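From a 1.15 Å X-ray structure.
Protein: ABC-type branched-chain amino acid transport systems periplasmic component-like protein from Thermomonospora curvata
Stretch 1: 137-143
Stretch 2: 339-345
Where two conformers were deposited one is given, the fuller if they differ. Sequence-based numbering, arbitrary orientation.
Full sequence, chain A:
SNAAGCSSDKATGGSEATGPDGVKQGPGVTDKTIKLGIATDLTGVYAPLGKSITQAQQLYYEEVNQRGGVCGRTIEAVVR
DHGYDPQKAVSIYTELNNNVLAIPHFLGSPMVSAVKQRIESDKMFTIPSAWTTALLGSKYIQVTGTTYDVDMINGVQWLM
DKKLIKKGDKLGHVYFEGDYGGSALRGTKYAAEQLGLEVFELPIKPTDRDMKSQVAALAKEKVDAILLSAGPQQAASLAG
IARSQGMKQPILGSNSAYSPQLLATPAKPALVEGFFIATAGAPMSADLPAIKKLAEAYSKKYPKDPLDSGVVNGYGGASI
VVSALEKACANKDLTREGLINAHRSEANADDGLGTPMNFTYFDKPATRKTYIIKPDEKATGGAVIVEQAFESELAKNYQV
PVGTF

Stretch 1 (137-143) GSKYIQV
Stretch 2 (339-345) LINAHRS

An irregular segment (137-143) containing a type I turn packs against a helical segment (339-343, begun earlier in the chain) and the residues after it; touching residues are at least 200 positions apart in one chain, and 392 Å² is buried in total. In the backbone, Gly-137 (phi/psi 88/11, where a CB would be jammed against the preceding carbonyl O) leads into the turn from Ser-138 to Ile-141, with Lys-139 at -54/-35 and Tyr-140 at -88/-9; Ile-141 N donates a hydrogen bond to Ser-138 O (3.2 Å) and Tyr-140 N to Ser-138 OG (3.1 Å). Ile-141 to Val-143 are extended. In the second stretch, His-343 N donates to Leu-339 O (3.0 Å) and Arg-344 N to Ile-340 O (2.9 Å). In register, CA of Tyr-140 lies 6.6 Å from CA of Ile-340, and CA of Gln-142 9.1 Å from CA of His-343.

The CA-to-CB bonds of Arg-344, Gln-142 and Ile-340 point toward the other stretch. Buried Arg-344 (m, m, t; chi4 -134°) meets backbone with its flat guanidinium edge: Arg-344 NE and NH2 both donate to Lys-139 O (2.8 and 2.9 Å), and Arg-344 NH2 lies 2.9 Å from Ile-141 O, both oxygens near its plane.

Between side chains, Gln-142 (t, p, chi3 60°) OE1 accepts from His-343 NE2 (2.8 Å, 165°; His-343 t, chi2 61°) and, weakly, from Arg-344 NH1 (2.8 Å, 116°). Its amide serves both ends, Gln-142 NE2 donating to Val-143 O (2.9 Å). At the more exposed margin, all-t Lys-139 has the length for NZ to donate to Asn-341 OD1 (2.9 Å; Asn-341 m, chi2 -14°).

Apolar packing comes from Ile-340 (t, p), whose methyl suits the Tyr-140 ring: Ile-340 CG2 lies 3.7 Å from Tyr-140 CE1, oblique to the ring, and 3.8 Å from Lys-139 CE. Ile-340 CD1 packs against backbone, 3.3 Å from Lys-139 O. The CA-to-CB bond of Tyr-140 (m, chi2 -76°) points away, but its ring end comes nearer.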

# COMPACT_ATOMS: atom_id res chain seq x y z
N GLY A 137 -8.93 -9.62 9.25
CA GLY A 137 -9.57 -10.83 9.78
C GLY A 137 -8.84 -12.10 9.53
O GLY A 137 -9.35 -13.19 9.78
N SER A 138 -7.61 -12.02 9.05
CA SER A 138 -6.79 -13.23 8.86
C SER A 138 -5.54 -13.15 9.67
O SER A 138 -4.73 -12.22 9.46
CB SER A 138 -6.36 -13.41 7.43
OG SER A 138 -5.39 -14.49 7.44
N LYS A 139 -5.27 -14.12 10.53
CA LYS A 139 -4.05 -14.14 11.33
C LYS A 139 -2.82 -14.02 10.43
O LYS A 139 -1.84 -13.44 10.87
CB LYS A 139 -3.94 -15.44 12.19
CG LYS A 139 -2.84 -15.42 13.27
CD LYS A 139 -2.68 -16.76 14.01
CE LYS A 139 -1.41 -16.76 14.87
NZ LYS A 139 -1.26 -18.02 15.63
N TYR A 140 -2.90 -14.62 9.26
CA TYR A 140 -1.72 -14.76 8.41
C TYR A 140 -1.48 -13.60 7.50
O TYR A 140 -0.39 -13.53 6.88
CB TYR A 140 -1.82 -16.06 7.63
CG TYR A 140 -1.86 -17.21 8.55
CD1 TYR A 140 -0.71 -17.64 9.17
CD2 TYR A 140 -3.05 -17.83 8.90
CE1 TYR A 140 -0.70 -18.67 10.06
CE2 TYR A 140 -3.03 -18.88 9.86
CZ TYR A 140 -1.83 -19.24 10.43
OH TYR A 140 -1.72 -20.28 11.34
N ILE A 141 -2.40 -12.65 7.38
CA ILE A 141 -2.24 -11.50 6.49
C ILE A 141 -2.06 -10.27 7.32
O ILE A 141 -2.91 -9.96 8.15
CB ILE A 141 -3.42 -11.34 5.54
CG1 ILE A 141 -3.61 -12.61 4.70
CG2 ILE A 141 -3.20 -10.11 4.67
CD1 ILE A 141 -4.85 -12.60 3.83
N GLN A 142 -0.93 -9.57 7.17
CA GLN A 142 -0.76 -8.28 7.82
C GLN A 142 -1.09 -7.16 6.89
O GLN A 142 -0.29 -6.85 5.99
CB GLN A 142 0.67 -8.10 8.32
CG GLN A 142 0.89 -6.75 8.98
CD GLN A 142 0.01 -6.65 10.23
OE1 GLN A 142 0.15 -7.47 11.14
NE2 GLN A 142 -0.85 -5.67 10.29
N VAL A 143 -2.22 -6.52 7.11
CA VAL A 143 -2.53 -5.29 6.39
C VAL A 143 -1.79 -4.18 7.10
O VAL A 143 -1.96 -3.96 8.28
CB VAL A 143 -4.04 -5.01 6.37
CG1 VAL A 143 -4.27 -3.73 5.58
CG2 VAL A 143 -4.80 -6.18 5.75
N LEU A 339 6.85 -18.42 12.62
CA LEU A 339 6.98 -17.11 12.02
C LEU A 339 5.82 -16.20 12.33
O LEU A 339 5.96 -15.05 12.67
CB LEU A 339 7.18 -17.24 10.52
CG LEU A 339 7.48 -15.93 9.79
CD1 LEU A 339 8.81 -15.33 10.25
CD2 LEU A 339 7.55 -16.17 8.29
N ILE A 340 4.59 -16.71 12.19
CA ILE A 340 3.42 -15.89 12.44
C ILE A 340 3.33 -15.51 13.90
O ILE A 340 2.97 -14.40 14.23
CB ILE A 340 2.12 -16.49 11.89
CG1 ILE A 340 1.04 -15.39 11.76
CG2 ILE A 340 1.63 -17.63 12.73
CD1 ILE A 340 1.39 -14.29 10.77
N ASN A 341 3.68 -16.45 14.78
CA ASN A 341 3.60 -16.13 16.21
C ASN A 341 4.65 -15.08 16.58
O ASN A 341 4.39 -14.19 17.36
CB ASN A 341 3.76 -17.41 17.01
CG ASN A 341 2.52 -18.29 16.95
OD1 ASN A 341 1.46 -17.84 16.54
ND2 ASN A 341 2.69 -19.51 17.29
N ALA A 342 5.84 -15.12 15.96
CA ALA A 342 6.87 -14.09 16.14
C ALA A 342 6.33 -12.75 15.66
O ALA A 342 6.44 -11.74 16.35
CB ALA A 342 8.15 -14.46 15.41
N HIS A 343 5.72 -12.72 14.47
CA HIS A 343 5.18 -11.48 13.95
C HIS A 343 4.10 -10.89 14.89
O HIS A 343 4.09 -9.72 15.24
CB HIS A 343 4.57 -11.70 12.56
CG HIS A 343 3.91 -10.48 12.05
ND1 HIS A 343 4.56 -9.29 11.82
CD2 HIS A 343 2.59 -10.23 11.83
CE1 HIS A 343 3.69 -8.38 11.43
NE2 HIS A 343 2.48 -8.93 11.43
N ARG A 344 3.15 -11.73 15.28
CA ARG A 344 1.94 -11.30 16.01
C ARG A 344 2.21 -11.05 17.47
O ARG A 344 1.26 -10.72 18.21
CB ARG A 344 0.82 -12.31 15.89
CG ARG A 344 0.27 -12.47 14.48
CD ARG A 344 -0.86 -11.56 14.18
NE ARG A 344 -1.26 -11.54 12.79
CZ ARG A 344 -1.51 -10.44 12.11
NH1 ARG A 344 -1.43 -9.26 12.67
NH2 ARG A 344 -1.91 -10.52 10.85
N SER A 345 3.45 -11.23 17.92
CA SER A 345 3.89 -10.83 19.25
C SER A 345 4.23 -9.36 19.36
O SER A 345 4.38 -8.86 20.46
CB SER A 345 5.02 -11.72 19.73
OG SER A 345 6.25 -11.40 19.08